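Long-range contact in dehalogenase (Rhodospirillaceae, PDB 6A41), which probably catalyses a dehalogenation reaction, and is built on the Rossmann fold of the short-chain dehydrogenase/reductase family: residues I10-K15 with N82-P87. Numbering follows the deposited sequence.
Sequences ITNVEK and NNDAYP
CG of Asn83 lies anti to the backbone N (chi1 174°), directing the side chain toward the turn from Asn12 to Lys15, while Thr11, with OG1 between the backbone N and the carbonyl carbon (chi1 62°), puts OG1 where the backbone N-H of Asn83 points at it. The contact joins the ends of two neighbouring parallel strands of a Rossmann fold: 10-15 is the loop between strand 7-10 and helix 18-27, the place where relatives in this family bind the dinucleotide. Asparagine suits position 83 because one NH2 serves two carbonyls, Thr11 O at 3.1 Å and Lys15 O at 2.9 Å from ND2, both close to its amide plane, while OD1 accepts from Ala17 N. An alanine here would probably leave Thr11 O and Lys15 O without this donor and Ala17 N without its acceptor, so that the turn could shift. Asn12 answers in the other direction, its ND2 giving a hydrogen bond to Asn83 O at 3.0 Å. The chain of Lys15 runs beside Ala85, CE against its O, and NZ forms a salt bridge with Asp186. Threonine offers a small hydroxyl that accepts from Asn83 N at 2.9 Å; a water 2.8 Å from that same Thr11 OG1 also accepts from Asn82 ND2.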
ATOM      1  N   ILE A  10       8.420 -15.971 -23.083  1.00  9.04           N
ATOM      2  CA  ILE A  10       7.938 -14.630 -23.041  1.00  9.17           C
ATOM      3  C   ILE A  10       6.748 -14.559 -24.056  1.00  9.27           C
ATOM      4  O   ILE A  10       6.868 -14.989 -25.201  1.00  8.99           O
ATOM      5  CB  ILE A  10       8.979 -13.632 -23.502  1.00  9.67           C
ATOM      6  CG1 ILE A  10      10.315 -13.751 -22.691  1.00  9.46           C
ATOM      7  CG2 ILE A  10       8.440 -12.180 -23.401  1.00  9.76           C
ATOM      8  CD1 ILE A  10      11.487 -12.959 -23.247  1.00  9.87           C
ATOM      9  N   THR A  11       5.607 -14.098 -23.624  1.00  8.98           N
ATOM     10  CA  THR A  11       4.472 -13.941 -24.487  1.00  9.91           C
ATOM     11  C   THR A  11       4.445 -12.578 -25.178  1.00  9.92           C
ATOM     12  O   THR A  11       5.081 -11.615 -24.787  1.00  9.88           O
ATOM     13  CB  THR A  11       3.138 -14.119 -23.739  1.00 11.20           C
ATOM     14  OG1 THR A  11       2.995 -13.108 -22.723  1.00 10.05           O
ATOM     15  CG2 THR A  11       3.125 -15.459 -23.058  1.00 12.37           C
ATOM     16  N   ASN A  12       3.652 -12.508 -26.232  1.00 10.50           N
ATOM     17  CA  ASN A  12       3.427 -11.279 -27.007  1.00 10.57           C
ATOM     18  C   ASN A  12       4.696 -10.487 -27.187  1.00 10.79           C
ATOM     19  O   ASN A  12       4.754  -9.243 -26.961  1.00 11.10           O
ATOM     20  CB  ASN A  12       2.305 -10.510 -26.342  1.00 11.54           C
ATOM     21  CG  ASN A  12       1.036 -11.311 -26.140  1.00 12.25           C
ATOM     22  OD1 ASN A  12       0.407 -11.766 -27.115  1.00 12.78           O
ATOM     23  ND2 ASN A  12       0.690 -11.576 -24.915  1.00 12.71           N
ATOM     24  N   VAL A  13       5.745 -11.168 -27.641  1.00 10.56           N
ATOM     25  CA  VAL A  13       7.075 -10.603 -27.555  1.00 10.88           C
ATOM     26  C   VAL A  13       7.320  -9.352 -28.394  1.00 12.02           C
ATOM     27  O   VAL A  13       8.270  -8.567 -28.105  1.00 12.19           O
ATOM     28  CB  VAL A  13       8.156 -11.650 -27.896  1.00 11.05           C
ATOM     29  CG1 VAL A  13       8.344 -11.844 -29.380  1.00 11.16           C
ATOM     30  CG2 VAL A  13       9.469 -11.359 -27.230  1.00 11.21           C
ATOM     31  N   GLU A  14       6.486  -9.141 -29.395  1.00 12.72           N
ATOM     32  CA  GLU A  14       6.531  -7.937 -30.154  1.00 14.71           C
ATOM     33  C   GLU A  14       5.923  -6.766 -29.479  1.00 15.25           C
ATOM     34  O   GLU A  14       6.099  -5.689 -29.975  1.00 15.29           O
ATOM     35  CB  GLU A  14       5.922  -8.109 -31.613  1.00 16.12           C
ATOM     36  CG  GLU A  14       6.698  -9.065 -32.449  1.00 16.66           C
ATOM     37  CD  GLU A  14       8.121  -8.598 -32.646  1.00 20.86           C
ATOM     38  OE1 GLU A  14       8.354  -7.463 -33.145  1.00 20.94           O
ATOM     39  OE2 GLU A  14       9.060  -9.360 -32.325  1.00 23.42           O
ATOM     40  N   LYS A  15       5.276  -6.913 -28.343  1.00 14.33           N
ATOM     41  CA  LYS A  15       4.704  -5.782 -27.612  1.00 15.49           C
ATOM     42  C   LYS A  15       5.510  -5.506 -26.369  1.00 13.53           C
ATOM     43  O   LYS A  15       6.246  -6.369 -25.876  1.00 12.11           O
ATOM     44  CB  LYS A  15       3.309  -6.148 -27.116  1.00 18.16           C
ATOM     45  CG  LYS A  15       2.319  -6.183 -28.269  1.00 22.65           C
ATOM     46  CD  LYS A  15       1.018  -6.752 -27.799  1.00 25.93           C
ATOM     47  CE  LYS A  15      -0.022  -5.725 -27.499  1.00 30.99           C
ATOM     48  NZ  LYS A  15      -0.394  -4.815 -28.603  1.00 34.41           N
ATOM     49  N   ASN A  82       4.457 -13.165 -18.515  1.00  9.21           N
ATOM     50  CA  ASN A  82       3.174 -12.848 -19.127  1.00  9.86           C
ATOM     51  C   ASN A  82       3.264 -11.341 -19.501  1.00  9.79           C
ATOM     52  O   ASN A  82       3.053 -10.521 -18.660  1.00  9.17           O
ATOM     53  CB  ASN A  82       2.044 -13.039 -18.170  1.00 10.42           C
ATOM     54  CG  ASN A  82       1.521 -14.477 -18.058  1.00 12.28           C
ATOM     55  OD1 ASN A  82       1.312 -14.954 -16.944  1.00 15.88           O
ATOM     56  ND2 ASN A  82       1.135 -15.026 -19.125  1.00 11.63           N
ATOM     57  N   ASN A  83       3.590 -11.042 -20.745  1.00 10.11           N
ATOM     58  CA  ASN A  83       3.808  -9.743 -21.295  1.00 10.77           C
ATOM     59  C   ASN A  83       2.539  -9.339 -22.068  1.00 12.57           C
ATOM     60  O   ASN A  83       2.308  -9.729 -23.168  1.00 12.75           O
ATOM     61  CB  ASN A  83       5.054  -9.796 -22.143  1.00 10.63           C
ATOM     62  CG  ASN A  83       5.312  -8.516 -22.889  1.00 10.38           C
ATOM     63  OD1 ASN A  83       5.472  -7.432 -22.278  1.00 10.02           O
ATOM     64  ND2 ASN A  83       5.393  -8.605 -24.188  1.00  9.93           N
ATOM     65  N   ASP A  84       1.651  -8.651 -21.368  1.00 13.64           N
ATOM     66  CA  ASP A  84       0.295  -8.377 -21.805  1.00 15.29           C
ATOM     67  C   ASP A  84       0.096  -6.864 -21.912  1.00 14.18           C
ATOM     68  O   ASP A  84       0.507  -6.106 -21.021  1.00 13.34           O
ATOM     69  CB  ASP A  84      -0.717  -9.014 -20.815  1.00 17.41           C
ATOM     70  CG  ASP A  84      -0.372 -10.474 -20.563  1.00 19.96           C
ATOM     71  OD1 ASP A  84      -0.520 -11.273 -21.493  1.00 22.75           O
ATOM     72  OD2 ASP A  84       0.135 -10.776 -19.449  1.00 21.65           O
ATOM     73  N   ALA A  85      -0.495  -6.446 -23.039  1.00 13.64           N
ATOM     74  CA  ALA A  85      -0.712  -5.042 -23.338  1.00 13.50           C
ATOM     75  C   ALA A  85      -1.891  -4.812 -24.271  1.00 14.19           C
ATOM     76  O   ALA A  85      -1.930  -5.410 -25.304  1.00 14.56           O
ATOM     77  CB  ALA A  85       0.490  -4.411 -23.912  1.00 13.18           C
ATOM     78  N   TYR A  86      -2.847  -4.020 -23.776  1.00 13.78           N
ATOM     79  CA  TYR A  86      -3.993  -3.485 -24.512  1.00 14.38           C
ATOM     80  C   TYR A  86      -3.887  -1.937 -24.481  1.00 13.35           C
ATOM     81  O   TYR A  86      -3.337  -1.401 -23.492  1.00 13.81           O
ATOM     82  CB  TYR A  86      -5.321  -3.966 -23.829  1.00 15.39           C
ATOM     83  CG  TYR A  86      -6.603  -3.553 -24.517  1.00 15.34           C
ATOM     84  CD1 TYR A  86      -7.128  -4.254 -25.602  1.00 17.61           C
ATOM     85  CD2 TYR A  86      -7.243  -2.374 -24.149  1.00 17.38           C
ATOM     86  CE1 TYR A  86      -8.288  -3.822 -26.289  1.00 17.96           C
ATOM     87  CE2 TYR A  86      -8.421  -1.936 -24.780  1.00 17.09           C
ATOM     88  CZ  TYR A  86      -8.939  -2.678 -25.824  1.00 18.17           C
ATOM     89  OH  TYR A  86     -10.060  -2.181 -26.407  1.00 18.37           O
ATOM     90  N   PRO A  87      -4.350  -1.230 -25.525  1.00 13.91           N
ATOM     91  CA  PRO A  87      -4.152   0.228 -25.538  1.00 14.24           C
ATOM     92  C   PRO A  87      -4.805   0.930 -24.350  1.00 14.23           C
ATOM     93  O   PRO A  87      -5.851   0.466 -23.874  1.00 14.09           O
ATOM     94  CB  PRO A  87      -4.782   0.699 -26.840  1.00 14.88           C
ATOM     95  CG  PRO A  87      -4.822  -0.515 -27.695  1.00 15.78           C
ATOM     96  CD  PRO A  87      -4.908  -1.722 -26.807  1.00 15.18           C
TER
HETATM   97  O   HOH W   1       0.578 -13.496 -21.462  1.00 14.52           O
HETATM   98  O   HOH W   2      -0.933 -13.783 -23.793  1.00 29.15           O